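Local coordinates for protein alpha-glucosidase YIHQ (Escherichia coli, PDB 5AEG) that hydrolyses sulfoquinovosyl diacylglycerides and simpler alpha-sulfoquinovosides to release sulfoquinovose, as a retaining enzyme of glycoside hydrolase family 31, at residues A[610-615]-A[664-669]; A[569-574]-A[670-675]. One frame throughout, in Å; residues are numbered along the deposited sequence.

Interactions 1 and 2 show how one chain terminus can be joined to the fold by two chemically unlike contacts whose centres lie about 9 Å apart. Both use the same last part of the chain: 664-669 leads into the short helix 669-673, and 670-675 carries it on. Interaction 1 is polar and slightly the smaller, a buried aspartate and serine beside an exposed glutamate, and stays within the C-terminal beta domain. Interaction 2 is apolar, two buried aromatic rings beside a more exposed proline-leucine pair, and joins that helix to helix 569-582. Two bonds join them: Y571 OH takes the N-H of D612, and E574 OE1 that of W668 NE1. Both lie far from the annotated sites.

Interaction 1. Residues A[610-615]-A[664-669]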
ATOM      1  N   GLY A 610      -0.374 -15.216   9.962  1.00 19.35           N
ATOM      2  CA  GLY A 610      -0.323 -16.603   9.446  1.00 21.85           C
ATOM      3  C   GLY A 610      -1.696 -17.253   9.688  1.00 20.98           C
ATOM      4  O   GLY A 610      -2.718 -16.578   9.797  1.00 21.07           O
ATOM      5  N   ARG A 611      -1.701 -18.589   9.741  1.00 21.54           N
ATOM      6  CA  ARG A 611      -2.921 -19.350  10.002  1.00 22.80           C
ATOM      7  C   ARG A 611      -3.439 -19.358  11.447  1.00 22.99           C
ATOM      8  O   ARG A 611      -4.667 -19.411  11.660  1.00 22.63           O
ATOM      9  CB  ARG A 611      -2.671 -20.804   9.550  1.00 22.12           C
ATOM     10  CG  ARG A 611      -3.812 -21.793   9.709  1.00 27.56           C
ATOM     11  CD  ARG A 611      -5.023 -21.511   8.896  1.00 32.98           C
ATOM     12  NE  ARG A 611      -6.208 -22.385   9.242  1.00 35.63           N
ATOM     13  CZ  ARG A 611      -7.141 -22.071  10.155  1.00 39.74           C
ATOM     14  NH1 ARG A 611      -7.108 -20.885  10.898  1.00 30.97           N
ATOM     15  NH2 ARG A 611      -8.129 -22.927  10.342  1.00 36.92           N
ATOM     16  N   ASP A 612      -2.534 -19.297  12.435  1.00 22.46           N
ATOM     17  CA  ASP A 612      -2.853 -19.793  13.792  1.00 21.99           C
ATOM     18  C   ASP A 612      -2.905 -18.718  14.872  1.00 24.81           C
ATOM     19  O   ASP A 612      -3.180 -19.026  16.034  1.00 22.93           O
ATOM     20  CB  ASP A 612      -1.798 -20.858  14.154  1.00 22.52           C
ATOM     21  CG  ASP A 612      -1.923 -22.155  13.328  1.00 25.35           C
ATOM     22  OD1 ASP A 612      -3.006 -22.390  12.867  1.00 24.25           O
ATOM     23  OD2 ASP A 612      -0.928 -22.860  13.117  1.00 27.43           O
ATOM     24  N   ILE A 613      -2.606 -17.443  14.534  1.00 20.38           N
ATOM     25  CA  ILE A 613      -2.696 -16.387  15.558  1.00 19.43           C
ATOM     26  C   ILE A 613      -3.736 -15.387  15.130  1.00 20.20           C
ATOM     27  O   ILE A 613      -3.751 -14.955  13.958  1.00 21.02           O
ATOM     28  CB  ILE A 613      -1.342 -15.652  15.697  1.00 21.82           C
ATOM     29  CG1 ILE A 613      -0.296 -16.615  16.221  1.00 21.64           C
ATOM     30  CG2 ILE A 613      -1.504 -14.459  16.658  1.00 20.93           C
ATOM     31  CD1 ILE A 613       1.127 -16.094  16.282  1.00 23.66           C
ATOM     32  N   LEU A 614      -4.605 -14.985  16.048  1.00 20.01           N
ATOM     33  CA  LEU A 614      -5.587 -13.986  15.793  1.00 20.57           C
ATOM     34  C   LEU A 614      -5.181 -12.749  16.583  1.00 22.31           C
ATOM     35  O   LEU A 614      -4.950 -12.834  17.818  1.00 19.44           O
ATOM     36  CB  LEU A 614      -6.964 -14.467  16.172  1.00 20.68           C
ATOM     37  CG  LEU A 614      -8.191 -13.531  15.938  1.00 19.68           C
ATOM     38  CD1 LEU A 614      -9.441 -14.362  15.686  1.00 20.74           C
ATOM     39  CD2 LEU A 614      -8.455 -12.531  17.012  1.00 18.64           C
ATOM     40  N   VAL A 615      -5.200 -11.577  15.925  1.00 20.10           N
ATOM     41  CA  VAL A 615      -4.745 -10.292  16.586  1.00 18.85           C
ATOM     42  C   VAL A 615      -5.830  -9.237  16.468  1.00 20.56           C
ATOM     43  O   VAL A 615      -6.355  -8.983  15.348  1.00 21.55           O
ATOM     44  CB  VAL A 615      -3.436  -9.736  15.995  1.00 19.41           C
ATOM     45  CG1 VAL A 615      -2.886  -8.508  16.767  1.00 19.68           C
ATOM     46  CG2 VAL A 615      -2.379 -10.808  15.830  1.00 21.98           C
ATOM     47  N   ALA A 664      -5.202 -23.676  19.710  1.00 26.95           N
ATOM     48  CA  ALA A 664      -4.754 -24.834  20.556  1.00 27.29           C
ATOM     49  C   ALA A 664      -4.200 -25.939  19.729  1.00 29.52           C
ATOM     50  O   ALA A 664      -3.233 -26.527  20.107  1.00 32.73           O
ATOM     51  CB  ALA A 664      -5.929 -25.321  21.384  1.00 29.97           C
ATOM     52  N   ASP A 665      -4.748 -26.149  18.522  1.00 30.75           N
ATOM     53  CA  ASP A 665      -4.324 -27.262  17.642  1.00 32.59           C
ATOM     54  C   ASP A 665      -3.216 -26.924  16.717  1.00 33.91           C
ATOM     55  O   ASP A 665      -2.827 -27.752  15.921  1.00 32.49           O
ATOM     56  CB  ASP A 665      -5.528 -27.751  16.813  1.00 39.06           C
ATOM     57  CG  ASP A 665      -6.665 -28.246  17.714  1.00 43.49           C
ATOM     58  OD1 ASP A 665      -6.360 -28.888  18.729  1.00 52.27           O
ATOM     59  OD2 ASP A 665      -7.828 -27.971  17.465  1.00 44.91           O
ATOM     60  N   SER A 666      -2.679 -25.696  16.771  1.00 28.38           N
ATOM     61  CA  SER A 666      -1.579 -25.392  15.896  1.00 27.08           C
ATOM     62  C   SER A 666      -0.402 -26.297  16.186  1.00 28.52           C
ATOM     63  O   SER A 666      -0.059 -26.560  17.361  1.00 31.28           O
ATOM     64  CB  SER A 666      -1.108 -23.918  16.162  1.00 25.86           C
ATOM     65  OG  SER A 666       0.032 -23.681  15.409  1.00 26.84           O
ATOM     66  N   GLU A 667       0.310 -26.651  15.155  1.00 28.98           N
ATOM     67  CA  GLU A 667       1.560 -27.371  15.336  1.00 31.85           C
ATOM     68  C   GLU A 667       2.614 -26.529  15.970  1.00 33.41           C
ATOM     69  O   GLU A 667       3.574 -27.045  16.462  1.00 28.74           O
ATOM     70  CB  GLU A 667       2.051 -28.004  14.032  1.00 36.70           C
ATOM     71  CG  GLU A 667       2.564 -27.072  12.946  1.00 45.72           C
ATOM     72  CD  GLU A 667       1.453 -26.476  12.027  1.00 48.13           C
ATOM     73  OE1 GLU A 667       0.244 -26.366  12.416  1.00 47.36           O
ATOM     74  OE2 GLU A 667       1.832 -26.091  10.904  1.00 51.98           O
ATOM     75  N   TRP A 668       2.425 -25.203  16.006  1.00 28.05           N
ATOM     76  CA  TRP A 668       3.303 -24.250  16.710  1.00 26.64           C
ATOM     77  C   TRP A 668       2.880 -23.899  18.155  1.00 27.03           C
ATOM     78  O   TRP A 668       3.434 -22.945  18.774  1.00 23.34           O
ATOM     79  CB  TRP A 668       3.281 -22.902  15.894  1.00 25.18           C
ATOM     80  CG  TRP A 668       3.864 -23.042  14.499  1.00 22.83           C
ATOM     81  CD1 TRP A 668       3.164 -23.173  13.290  1.00 22.15           C
ATOM     82  CD2 TRP A 668       5.212 -22.969  14.161  1.00 22.21           C
ATOM     83  NE1 TRP A 668       4.034 -23.219  12.247  1.00 24.36           N
ATOM     84  CE2 TRP A 668       5.302 -23.101  12.764  1.00 24.53           C
ATOM     85  CE3 TRP A 668       6.388 -22.826  14.903  1.00 27.21           C
ATOM     86  CZ2 TRP A 668       6.479 -23.047  12.131  1.00 24.87           C
ATOM     87  CZ3 TRP A 668       7.579 -22.805  14.228  1.00 25.32           C
ATOM     88  CH2 TRP A 668       7.608 -22.892  12.876  1.00 24.12           C
ATOM     89  N   ALA A 669       1.918 -24.644  18.714  1.00 29.00           N
ATOM     90  CA  ALA A 669       1.374 -24.307  20.020  1.00 25.00           C
ATOM     91  C   ALA A 669       2.410 -24.248  21.122  1.00 26.68           C
ATOM     92  O   ALA A 669       2.288 -23.408  22.001  1.00 27.01           O
ATOM     93  CB  ALA A 669       0.258 -25.239  20.462  1.00 27.25           C
TER
HETATM   94  O   HOH W   1      -1.693 -24.971  11.704  1.00 44.44           O
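D612 and S666 meet through a single short hydrogen bond, a worked example of how one carboxylate links a loop to the sheet. The aspartate sits just ahead of strand 613-615, and the serine follows strand 660-663, its neighbour in the antiparallel sheet. From CB onward, the aspartate side chain is in touch with the serine: CB lies 3.7 Å from S666 CB, and CG is 3.2 Å from S666 OG. With CG anti to the carbonyl carbon (chi1 -69°), the carboxylate is directed at the loop. At its tip the two oxygens part company. D612 OD1 turns to R663, with which it forms a salt bridge, while OD2 accepts from S666 OG at 2.6 Å. The hydroxyl comes from above the carboxylate plane, 53° out of it. The serine OG, placed anti to its own backbone N, also accepts from W668 N at 2.9 Å, closing an ST turn just before helix 669-673. At the edge of the W668 ring, CD1 lies 4.1 Å from D612 OD2, and the indole NE1 is bound by E574. The bent side chain of E667 brings OE1 to 3.8 Å from D612 OD2. One water donates to both oxygens, which probably eases their repulsion, and R663 would be expected to offset part of the negative charge. One serine hydroxyl, donating to the residue that leads into strand 613-615 and accepting from the helix start, couples the beginning of the terminal helix to the sheet.

Interaction 2. Residues A[569-574]-A[670-675]; sequences KPYLKE and ALFASL
An edge-to-face aromatic contact, with an aliphatic pair beside it, packs the C-terminal helix 669-673 against the start of helix 569-582, at the barrel side of the enzyme. F672 points the corner of its ring at Y571: CZ stands 3.6 Å above the tyrosine plane, over its centre. The planes stand at 89° and the centroids 5.0 Å apart, a T-shaped stack. Y571 turns its ring to meet that edge with CG anti to the backbone N (chi1 175°), and its OH bonds to L609 O and D612 N. An edge of the same tyrosine ring, at CD1, stands over the face of the W668 indole. Beside the stack, L671 CD2 reaches P570 CG at 4.1 Å and Y571 CB at 4.4 Å. Within 670-675, L671 O accepts from both N and OG of S674, the OG bond being 2.7 Å long. Replacing Y571 by an alanine is likely to leave the F672 edge without an aromatic face, and L609 O and the N-H of D612 without the hydroxyl they share. The arrangement is interdomain helix packing between the barrel side and the C-terminal beta domain of a family 31 glycosidase, with a T-shaped aromatic pair at its centre.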
ATOM      1  N   LYS A 569      10.016 -15.667  15.176  1.00 21.19           N
ATOM      2  CA  LYS A 569      10.775 -15.767  13.956  1.00 21.92           C
ATOM      3  C   LYS A 569      10.465 -16.977  13.050  1.00 23.91           C
ATOM      4  O   LYS A 569      10.208 -16.808  11.854  1.00 23.74           O
ATOM      5  CB  LYS A 569      12.254 -15.619  14.171  1.00 22.41           C
ATOM      6  CG  LYS A 569      13.156 -15.897  12.984  1.00 22.54           C
ATOM      7  CD  LYS A 569      14.610 -15.545  13.241  1.00 24.53           C
ATOM      8  CE  LYS A 569      15.417 -15.618  11.966  1.00 23.59           C
ATOM      9  NZ  LYS A 569      16.808 -15.333  12.338  1.00 25.63           N
ATOM     10  N   PRO A 570      10.518 -18.198  13.603  1.00 24.27           N
ATOM     11  CA  PRO A 570      10.390 -19.321  12.662  1.00 24.06           C
ATOM     12  C   PRO A 570       8.980 -19.421  12.098  1.00 20.97           C
ATOM     13  O   PRO A 570       8.794 -19.840  10.956  1.00 23.51           O
ATOM     14  CB  PRO A 570      10.789 -20.572  13.532  1.00 25.47           C
ATOM     15  CG  PRO A 570      10.562 -20.097  14.901  1.00 27.72           C
ATOM     16  CD  PRO A 570      10.925 -18.646  14.939  1.00 23.43           C
ATOM     17  N   TYR A 571       7.998 -19.001  12.873  1.00 21.43           N
ATOM     18  CA  TYR A 571       6.612 -18.998  12.456  1.00 22.65           C
ATOM     19  C   TYR A 571       6.375 -17.947  11.351  1.00 23.59           C
ATOM     20  O   TYR A 571       5.814 -18.257  10.293  1.00 21.95           O
ATOM     21  CB  TYR A 571       5.700 -18.718  13.643  1.00 22.49           C
ATOM     22  CG  TYR A 571       4.261 -18.581  13.320  1.00 21.90           C
ATOM     23  CD1 TYR A 571       3.495 -19.695  12.939  1.00 23.12           C
ATOM     24  CD2 TYR A 571       3.642 -17.345  13.299  1.00 22.17           C
ATOM     25  CE1 TYR A 571       2.177 -19.611  12.651  1.00 21.89           C
ATOM     26  CE2 TYR A 571       2.288 -17.243  12.996  1.00 21.55           C
ATOM     27  CZ  TYR A 571       1.551 -18.374  12.679  1.00 24.11           C
ATOM     28  OH  TYR A 571       0.229 -18.245  12.371  1.00 20.51           O
ATOM     29  N   LEU A 572       6.876 -16.734  11.605  1.00 20.75           N
ATOM     30  CA  LEU A 572       6.825 -15.662  10.573  1.00 21.91           C
ATOM     31  C   LEU A 572       7.574 -16.026   9.249  1.00 22.49           C
ATOM     32  O   LEU A 572       7.119 -15.770   8.161  1.00 22.41           O
ATOM     33  CB  LEU A 572       7.417 -14.400  11.137  1.00 21.47           C
ATOM     34  CG  LEU A 572       6.645 -13.750  12.286  1.00 24.70           C
ATOM     35  CD1 LEU A 572       7.356 -12.507  12.863  1.00 25.90           C
ATOM     36  CD2 LEU A 572       5.213 -13.382  11.856  1.00 27.89           C
ATOM     37  N   LYS A 573       8.701 -16.694   9.373  1.00 24.90           N
ATOM     38  CA  LYS A 573       9.534 -17.031   8.263  1.00 25.60           C
ATOM     39  C   LYS A 573       8.781 -18.051   7.425  1.00 23.88           C
ATOM     40  O   LYS A 573       8.754 -17.936   6.221  1.00 25.02           O
ATOM     41  CB  LYS A 573      10.904 -17.513   8.846  1.00 32.95           C
ATOM     42  CG  LYS A 573      11.936 -17.921   7.863  1.00 40.80           C
ATOM     43  CD  LYS A 573      13.369 -17.940   8.457  1.00 45.66           C
ATOM     44  CE  LYS A 573      14.381 -18.146   7.313  1.00 54.42           C
ATOM     45  NZ  LYS A 573      14.765 -16.845   6.613  1.00 49.51           N
ATOM     46  N   GLU A 574       8.130 -19.028   8.053  1.00 22.06           N
ATOM     47  CA  GLU A 574       7.255 -19.922   7.330  1.00 23.90           C
ATOM     48  C   GLU A 574       6.113 -19.182   6.572  1.00 24.06           C
ATOM     49  O   GLU A 574       5.838 -19.463   5.383  1.00 22.69           O
ATOM     50  CB  GLU A 574       6.706 -21.015   8.269  1.00 23.12           C
ATOM     51  CG  GLU A 574       5.633 -21.924   7.613  1.00 26.47           C
ATOM     52  CD  GLU A 574       4.988 -22.875   8.625  1.00 29.94           C
ATOM     53  OE1 GLU A 574       4.023 -22.544   9.379  1.00 29.53           O
ATOM     54  OE2 GLU A 574       5.554 -23.960   8.748  1.00 35.63           O
ATOM     55  N   ALA A 670       3.409 -25.115  21.103  1.00 25.94           N
ATOM     56  CA  ALA A 670       4.425 -25.037  22.139  1.00 29.94           C
ATOM     57  C   ALA A 670       5.214 -23.695  22.033  1.00 31.15           C
ATOM     58  O   ALA A 670       5.488 -23.078  23.038  1.00 28.72           O
ATOM     59  CB  ALA A 670       5.373 -26.189  22.079  1.00 29.27           C
ATOM     60  N   LEU A 671       5.545 -23.244  20.823  1.00 30.27           N
ATOM     61  CA  LEU A 671       6.232 -21.908  20.652  1.00 27.60           C
ATOM     62  C   LEU A 671       5.304 -20.822  21.246  1.00 28.16           C
ATOM     63  O   LEU A 671       5.730 -20.022  22.009  1.00 25.57           O
ATOM     64  CB  LEU A 671       6.523 -21.609  19.189  1.00 29.47           C
ATOM     65  CG  LEU A 671       7.310 -20.305  18.929  1.00 30.16           C
ATOM     66  CD1 LEU A 671       8.686 -20.371  19.554  1.00 32.99           C
ATOM     67  CD2 LEU A 671       7.421 -20.158  17.467  1.00 28.16           C
ATOM     68  N   PHE A 672       4.023 -20.853  20.930  1.00 27.13           N
ATOM     69  CA  PHE A 672       3.111 -19.806  21.382  1.00 26.42           C
ATOM     70  C   PHE A 672       2.867 -19.852  22.875  1.00 30.15           C
ATOM     71  O   PHE A 672       2.738 -18.820  23.499  1.00 27.06           O
ATOM     72  CB  PHE A 672       1.777 -19.838  20.638  1.00 27.01           C
ATOM     73  CG  PHE A 672       1.894 -19.780  19.124  1.00 26.06           C
ATOM     74  CD1 PHE A 672       2.923 -19.117  18.512  1.00 24.58           C
ATOM     75  CD2 PHE A 672       0.964 -20.448  18.324  1.00 24.54           C
ATOM     76  CE1 PHE A 672       3.019 -19.055  17.140  1.00 24.24           C
ATOM     77  CE2 PHE A 672       1.042 -20.382  16.933  1.00 25.00           C
ATOM     78  CZ  PHE A 672       2.052 -19.666  16.346  1.00 22.94           C
ATOM     79  N   ALA A 673       2.856 -21.042  23.467  1.00 29.59           N
ATOM     80  CA  ALA A 673       2.703 -21.119  24.892  1.00 28.40           C
ATOM     81  C   ALA A 673       3.922 -20.482  25.680  1.00 25.67           C
ATOM     82  O   ALA A 673       3.801 -20.048  26.805  1.00 28.31           O
ATOM     83  CB  ALA A 673       2.526 -22.593  25.303  1.00 30.84           C
ATOM     84  N   SER A 674       5.042 -20.443  25.069  1.00 26.01           N
ATOM     85  CA  SER A 674       6.250 -19.877  25.652  1.00 28.03           C
ATOM     86  C   SER A 674       6.244 -18.329  25.730  1.00 32.59           C
ATOM     87  O   SER A 674       6.984 -17.752  26.501  1.00 33.92           O
ATOM     88  CB  SER A 674       7.453 -20.356  24.867  1.00 28.93           C
ATOM     89  OG  SER A 674       7.771 -19.604  23.694  1.00 28.35           O
ATOM     90  N   LEU A 675       5.350 -17.666  25.002  1.00 33.43           N
ATOM     91  CA  LEU A 675       5.264 -16.175  24.940  1.00 31.67           C
ATOM     92  C   LEU A 675       5.008 -15.493  26.272  1.00 34.53           C
ATOM     93  O   LEU A 675       5.707 -14.524  26.623  1.00 46.41           O
ATOM     94  CB  LEU A 675       4.164 -15.726  23.954  1.00 31.05           C
ATOM     95  CG  LEU A 675       4.413 -16.060  22.483  1.00 30.16           C
ATOM     96  CD1 LEU A 675       3.241 -15.599  21.618  1.00 33.64           C
ATOM     97  CD2 LEU A 675       5.681 -15.436  21.987  1.00 33.86           C
TER